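Long-range contact in B-cell differentiation antigen CD72 (PDB 5B1R), which acts as a B-cell co-receptor that recognises the Sm/RNP self-antigen and, when coligated with the B-cell receptor, inhibits its signalling: residues F43-L55 and I91-S103. The protein carries 2 engineered substitutions. Sequence-based numbering, arbitrary orientation.
Unlike the reference sequence in segment 91-103: Lys93 (reference Thr), Lys99 (reference Glu), Phe102 (reference Ile).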
loop_
_atom_site.group_PDB
_atom_site.type_symbol
_atom_site.label_atom_id
_atom_site.label_comp_id
_atom_site.label_asym_id
_atom_site.label_seq_id
_atom_site.Cartn_x
_atom_site.Cartn_y
_atom_site.Cartn_z
ATOM N N PHE A 43 2.587 4.517 -3.562
ATOM C CA PHE A 43 2.651 4.179 -4.978
ATOM C C PHE A 43 2.205 5.361 -5.834
ATOM O O PHE A 43 1.544 5.190 -6.846
ATOM C CB PHE A 43 1.786 2.943 -5.276
ATOM C CG PHE A 43 2.174 1.744 -4.477
ATOM C CD1 PHE A 43 3.402 1.128 -4.690
ATOM C CD2 PHE A 43 1.345 1.261 -3.474
ATOM C CE1 PHE A 43 3.787 0.040 -3.931
ATOM C CE2 PHE A 43 1.716 0.157 -2.719
ATOM C CZ PHE A 43 2.943 -0.444 -2.938
ATOM N N ASP A 44 2.567 6.575 -5.432
ATOM C CA ASP A 44 2.077 7.741 -6.143
ATOM C C ASP A 44 2.506 7.777 -7.612
ATOM O O ASP A 44 1.732 8.206 -8.459
ATOM C CB ASP A 44 2.545 9.041 -5.497
ATOM C CG ASP A 44 1.933 9.310 -4.136
ATOM O OD1 ASP A 44 1.217 8.468 -3.552
ATOM O OD2 ASP A 44 2.189 10.425 -3.646
ATOM N N GLU A 45 3.747 7.373 -7.900
ATOM C CA GLU A 45 4.291 7.419 -9.248
ATOM C C GLU A 45 4.841 6.048 -9.621
ATOM O O GLU A 45 5.368 5.319 -8.774
ATOM C CB GLU A 45 5.408 8.471 -9.336
ATOM C CG GLU A 45 4.912 9.896 -9.129
ATOM C CD GLU A 45 4.138 10.444 -10.299
ATOM O OE1 GLU A 45 4.025 9.781 -11.360
ATOM O OE2 GLU A 45 3.636 11.568 -10.149
ATOM N N PRO A 46 4.801 5.709 -10.910
ATOM C CA PRO A 46 4.239 6.519 -11.992
ATOM C C PRO A 46 2.723 6.462 -12.038
ATOM O O PRO A 46 2.120 5.433 -11.715
ATOM C CB PRO A 46 4.799 5.857 -13.250
ATOM C CG PRO A 46 4.985 4.436 -12.849
ATOM C CD PRO A 46 5.413 4.466 -11.417
ATOM N N SER A 47 2.109 7.568 -12.445
ATOM C CA SER A 47 0.671 7.596 -12.678
ATOM C C SER A 47 0.350 8.725 -13.640
ATOM O O SER A 47 0.757 9.867 -13.432
ATOM C CB SER A 47 -0.106 7.779 -11.373
ATOM O OG SER A 47 0.251 8.981 -10.712
ATOM N N LYS A 48 -0.327 8.395 -14.727
ATOM C CA LYS A 48 -0.748 9.414 -15.683
ATOM C C LYS A 48 -2.180 9.850 -15.416
ATOM O O LYS A 48 -2.556 10.976 -15.746
ATOM C CB LYS A 48 -0.622 8.903 -17.118
ATOM C CG LYS A 48 -0.975 9.954 -18.166
ATOM C CD LYS A 48 -0.731 9.430 -19.556
ATOM C CE LYS A 48 -1.092 10.476 -20.600
ATOM N NZ LYS A 48 -0.927 9.965 -21.986
ATOM N N TYR A 49 -2.975 8.945 -14.845
ATOM C CA TYR A 49 -4.364 9.219 -14.502
ATOM C C TYR A 49 -4.597 8.762 -13.080
ATOM O O TYR A 49 -3.847 7.937 -12.563
ATOM C CB TYR A 49 -5.317 8.478 -15.448
ATOM C CG TYR A 49 -5.110 8.839 -16.901
ATOM C CD1 TYR A 49 -5.465 10.092 -17.380
ATOM C CD2 TYR A 49 -4.525 7.940 -17.782
ATOM C CE1 TYR A 49 -5.266 10.432 -18.708
ATOM C CE2 TYR A 49 -4.323 8.271 -19.112
ATOM C CZ TYR A 49 -4.691 9.514 -19.564
ATOM O OH TYR A 49 -4.477 9.835 -20.882
ATOM N N TYR A 50 -5.650 9.282 -12.466
ATOM C CA TYR A 50 -5.842 9.116 -11.029
ATOM C C TYR A 50 -5.957 7.654 -10.602
ATOM O O TYR A 50 -5.609 7.322 -9.469
ATOM C CB TYR A 50 -7.081 9.893 -10.546
ATOM C CG TYR A 50 -8.393 9.300 -11.029
ATOM C CD1 TYR A 50 -9.043 8.309 -10.297
ATOM C CD2 TYR A 50 -8.974 9.723 -12.221
ATOM C CE1 TYR A 50 -10.218 7.742 -10.748
ATOM C CE2 TYR A 50 -10.170 9.162 -12.679
ATOM C CZ TYR A 50 -10.786 8.180 -11.928
ATOM O OH TYR A 50 -11.965 7.610 -12.357
ATOM N N TYR A 51 -6.461 6.793 -11.487
ATOM C CA TYR A 51 -6.717 5.395 -11.127
ATOM C C TYR A 51 -5.516 4.492 -11.375
ATOM O O TYR A 51 -5.547 3.302 -11.036
ATOM C CB TYR A 51 -7.930 4.857 -11.902
ATOM C CG TYR A 51 -7.792 5.036 -13.403
ATOM C CD1 TYR A 51 -6.992 4.177 -14.158
ATOM C CD2 TYR A 51 -8.430 6.083 -14.066
ATOM C CE1 TYR A 51 -6.833 4.349 -15.526
ATOM C CE2 TYR A 51 -8.276 6.259 -15.437
ATOM C CZ TYR A 51 -7.478 5.384 -16.158
ATOM O OH TYR A 51 -7.321 5.545 -17.518
ATOM N N GLU A 52 -4.467 5.027 -12.001
ATOM C CA GLU A 52 -3.326 4.190 -12.356
ATOM C C GLU A 52 -2.420 3.927 -11.176
ATOM O O GLU A 52 -2.070 4.849 -10.446
ATOM C CB GLU A 52 -2.490 4.856 -13.439
ATOM C CG GLU A 52 -3.147 4.842 -14.793
ATOM C CD GLU A 52 -2.237 5.322 -15.899
ATOM O OE1 GLU A 52 -1.257 6.042 -15.616
ATOM O OE2 GLU A 52 -2.503 4.971 -17.063
ATOM N N VAL A 53 -1.994 2.675 -11.020
ATOM C CA VAL A 53 -0.991 2.349 -10.018
ATOM C C VAL A 53 -0.060 1.304 -10.604
ATOM O O VAL A 53 -0.481 0.437 -11.356
ATOM C CB VAL A 53 -1.664 1.857 -8.700
ATOM C CG1 VAL A 53 -2.356 0.524 -8.868
ATOM C CG2 VAL A 53 -0.665 1.785 -7.587
ATOM N N SER A 54 1.220 1.425 -10.292
ATOM C CA SER A 54 2.218 0.464 -10.736
ATOM C C SER A 54 2.860 -0.128 -9.491
ATOM O O SER A 54 3.472 0.598 -8.712
ATOM C CB SER A 54 3.279 1.179 -11.556
ATOM O OG SER A 54 4.339 0.295 -11.848
ATOM N N LEU A 55 2.708 -1.441 -9.317
ATOM C CA LEU A 55 3.201 -2.149 -8.139
ATOM C C LEU A 55 4.412 -2.986 -8.509
ATOM O O LEU A 55 4.490 -3.488 -9.628
ATOM C CB LEU A 55 2.123 -3.103 -7.626
ATOM C CG LEU A 55 0.757 -2.480 -7.312
ATOM C CD1 LEU A 55 -0.266 -3.560 -7.016
ATOM C CD2 LEU A 55 0.864 -1.536 -6.121
ATOM N N ILE A 91 -6.158 0.001 -3.243
ATOM C CA ILE A 91 -5.980 -0.648 -4.533
ATOM C C ILE A 91 -6.962 -1.819 -4.651
ATOM O O ILE A 91 -7.207 -2.557 -3.699
ATOM C CB ILE A 91 -4.516 -1.074 -4.803
ATOM C CG1 ILE A 91 -3.989 -2.028 -3.721
ATOM C CG2 ILE A 91 -3.650 0.174 -4.926
ATOM C CD1 ILE A 91 -2.612 -2.617 -4.053
ATOM N N LYS A 92 -7.505 -1.967 -5.846
ATOM C CA LYS A 92 -8.516 -2.979 -6.122
ATOM C C LYS A 92 -8.256 -3.537 -7.505
ATOM O O LYS A 92 -7.848 -2.802 -8.413
ATOM C CB LYS A 92 -9.905 -2.353 -6.043
ATOM C CG LYS A 92 -11.028 -3.329 -6.337
ATOM C CD LYS A 92 -12.367 -2.724 -5.950
ATOM C CE LYS A 92 -13.521 -3.719 -6.100
ATOM N NZ LYS A 92 -14.735 -3.211 -5.414
ATOM N N LYS A 93 -8.469 -4.838 -7.673
ATOM C CA LYS A 93 -8.135 -5.466 -8.942
ATOM C C LYS A 93 -9.314 -5.501 -9.879
ATOM O O LYS A 93 -10.380 -6.006 -9.533
ATOM C CB LYS A 93 -7.585 -6.885 -8.761
ATOM C CG LYS A 93 -6.872 -7.372 -10.021
ATOM C CD LYS A 93 -6.127 -8.671 -9.835
ATOM C CE LYS A 93 -5.279 -8.941 -11.070
ATOM N NZ LYS A 93 -4.799 -10.350 -11.136
ATOM N N TYR A 94 -9.111 -4.944 -11.067
ATOM C CA TYR A 94 -10.104 -5.009 -12.128
ATOM C C TYR A 94 -9.570 -5.853 -13.264
ATOM O O TYR A 94 -8.644 -5.446 -13.963
ATOM C CB TYR A 94 -10.433 -3.609 -12.629
ATOM C CG TYR A 94 -11.146 -2.775 -11.603
ATOM C CD1 TYR A 94 -10.434 -2.016 -10.681
ATOM C CD2 TYR A 94 -12.533 -2.759 -11.539
ATOM C CE1 TYR A 94 -11.087 -1.254 -9.736
ATOM C CE2 TYR A 94 -13.192 -2.002 -10.599
ATOM C CZ TYR A 94 -12.466 -1.250 -9.701
ATOM O OH TYR A 94 -13.124 -0.490 -8.761
ATOM N N TYR A 95 -10.160 -7.031 -13.440
ATOM C CA TYR A 95 -9.713 -7.971 -14.456
ATOM C C TYR A 95 -8.219 -8.241 -14.299
ATOM O O TYR A 95 -7.809 -8.926 -13.364
ATOM C CB TYR A 95 -10.065 -7.449 -15.852
ATOM C CG TYR A 95 -11.475 -6.907 -15.911
ATOM C CD1 TYR A 95 -12.566 -7.767 -15.956
ATOM C CD2 TYR A 95 -11.719 -5.539 -15.891
ATOM C CE1 TYR A 95 -13.860 -7.279 -15.997
ATOM C CE2 TYR A 95 -13.010 -5.042 -15.932
ATOM C CZ TYR A 95 -14.077 -5.916 -15.986
ATOM O OH TYR A 95 -15.364 -5.428 -16.027
ATOM N N GLN A 96 -7.405 -7.676 -15.183
ATOM C CA GLN A 96 -5.969 -7.942 -15.138
ATOM C C GLN A 96 -5.134 -6.868 -14.435
ATOM O O GLN A 96 -3.939 -7.061 -14.225
ATOM C CB GLN A 96 -5.421 -8.198 -16.546
ATOM C CG GLN A 96 -6.095 -9.348 -17.298
ATOM C CD GLN A 96 -5.666 -10.726 -16.813
ATOM O OE1 GLN A 96 -5.260 -10.904 -15.664
ATOM N NE2 GLN A 96 -5.752 -11.712 -17.701
ATOM N N LYS A 97 -5.749 -5.746 -14.064
ATOM C CA LYS A 97 -4.987 -4.632 -13.493
ATOM C C LYS A 97 -5.472 -4.155 -12.134
ATOM O O LYS A 97 -6.661 -3.899 -11.946
ATOM C CB LYS A 97 -5.000 -3.426 -14.434
ATOM C CG LYS A 97 -3.970 -3.465 -15.541
ATOM C CD LYS A 97 -4.019 -2.181 -16.347
ATOM C CE LYS A 97 -3.259 -2.320 -17.650
ATOM N NZ LYS A 97 -3.500 -1.144 -18.529
ATOM N N TRP A 98 -4.532 -3.996 -11.203
ATOM C CA TRP A 98 -4.801 -3.254 -9.976
ATOM C C TRP A 98 -4.948 -1.772 -10.314
ATOM O O TRP A 98 -4.195 -1.244 -11.130
ATOM C CB TRP A 98 -3.680 -3.473 -8.946
ATOM C CG TRP A 98 -3.680 -4.874 -8.412
ATOM C CD1 TRP A 98 -3.033 -5.957 -8.934
ATOM C CD2 TRP A 98 -4.399 -5.349 -7.269
ATOM N NE1 TRP A 98 -3.302 -7.074 -8.181
ATOM C CE2 TRP A 98 -4.133 -6.725 -7.150
ATOM C CE3 TRP A 98 -5.240 -4.741 -6.336
ATOM C CZ2 TRP A 98 -4.685 -7.506 -6.145
ATOM C CZ3 TRP A 98 -5.774 -5.517 -5.330
ATOM C CH2 TRP A 98 -5.501 -6.887 -5.244
ATOM N N LYS A 99 -5.927 -1.125 -9.684
ATOM C CA LYS A 99 -6.177 0.297 -9.859
ATOM C C LYS A 99 -6.277 0.973 -8.504
ATOM O O LYS A 99 -6.671 0.349 -7.518
ATOM C CB LYS A 99 -7.479 0.524 -10.636
ATOM C CG LYS A 99 -7.391 0.072 -12.080
ATOM C CD LYS A 99 -8.659 0.364 -12.849
ATOM C CE LYS A 99 -8.567 -0.207 -14.255
ATOM N NZ LYS A 99 -7.762 0.642 -15.182
ATOM N N ARG A 100 -5.919 2.251 -8.461
ATOM C CA ARG A 100 -6.222 3.073 -7.302
ATOM C C ARG A 100 -7.706 3.431 -7.337
ATOM O O ARG A 100 -8.213 3.886 -8.363
ATOM C CB ARG A 100 -5.386 4.354 -7.318
ATOM C CG ARG A 100 -5.637 5.250 -6.116
ATOM C CD ARG A 100 -4.831 6.551 -6.168
ATOM N NE ARG A 100 -3.401 6.265 -6.230
ATOM C CZ ARG A 100 -2.625 6.056 -5.166
ATOM N NH1 ARG A 100 -3.109 6.215 -3.934
ATOM N NH2 ARG A 100 -1.363 5.705 -5.345
ATOM N N THR A 101 -8.388 3.208 -6.216
ATOM C CA THR A 101 -9.801 3.486 -6.089
ATOM C C THR A 101 -10.049 4.247 -4.791
ATOM O O THR A 101 -9.245 4.225 -3.857
ATOM C CB THR A 101 -10.628 2.211 -6.092
ATOM O OG1 THR A 101 -10.364 1.476 -4.905
ATOM C CG2 THR A 101 -10.295 1.345 -7.293
ATOM N N PHE A 102 -11.164 4.946 -4.738
ATOM C CA PHE A 102 -11.511 5.743 -3.570
ATOM C C PHE A 102 -12.625 5.101 -2.764
ATOM O O PHE A 102 -13.551 4.533 -3.335
ATOM C CB PHE A 102 -11.921 7.139 -4.023
ATOM C CG PHE A 102 -10.869 7.824 -4.854
ATOM C CD1 PHE A 102 -9.598 8.039 -4.343
ATOM C CD2 PHE A 102 -11.160 8.275 -6.141
ATOM C CE1 PHE A 102 -8.630 8.676 -5.096
ATOM C CE2 PHE A 102 -10.200 8.925 -6.906
ATOM C CZ PHE A 102 -8.930 9.123 -6.379
ATOM N N SER A 103 -12.533 5.209 -1.438
ATOM C CA SER A 103 -13.548 4.687 -0.523
ATOM C C SER A 103 -13.629 5.596 0.678
ATOM O O SER A 103 -12.651 6.229 1.044
ATOM C CB SER A 103 -13.198 3.282 -0.001
ATOM O OG SER A 103 -13.507 2.286 -0.950
HETATM O O HOH W 1 0.219 6.035 -2.958
HETATM O O HOH W 2 -0.730 5.545 -8.154
HETATM O O HOH W 3 -2.958 6.963 -8.988
HETATM O O HOH W 4 -3.298 0.741 -12.850
HETATM O O HOH W 5 -1.389 -2.194 -11.925
#
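Arg100 NH2 is gripped by waters 1 and 2, each 2.9 Å away, and makes a weak hydrogen bond to Phe43 O, 3.3 Å off and near the guanidinium plane at its edge. Water 1 passes the link on to Phe43 N and Asp44 OD1. Directly, Asp44 OD1 and Arg100 NH2 meet as opposite charges alone, 4.2 Å apart, the oxygen well out of the guanidinium plane. With CG anti to the backbone N (chi1 -179°) and a bend at chi3, the Arg100 chain runs past Tyr50 O and delivers NE to water 3, which lies within hydrogen-bonding distance of Tyr50 O and Glu52 O. NH1 makes a salt bridge to Asp89 and a hydrogen bond to Gln72 O. Where the backbones meet, Arg100 N donates a 2.8 Å hydrogen bond to Tyr51 O. Beyond this, waters 4 and 5 join Val53 to Trp98 O. Leu55 CD1 meets Ile91 CD1 tip to tip and touches Trp98 CG, both at 3.9 Å. At the other end Tyr50 CD1 brushes Phe102 CE2, the rings slid apart. One direct backbone bond, bridging waters and apolar contacts thus hold a long irregular loop against the 87-94/97-104 beta hairpin of CD72's extracellular C-type lectin-like domain.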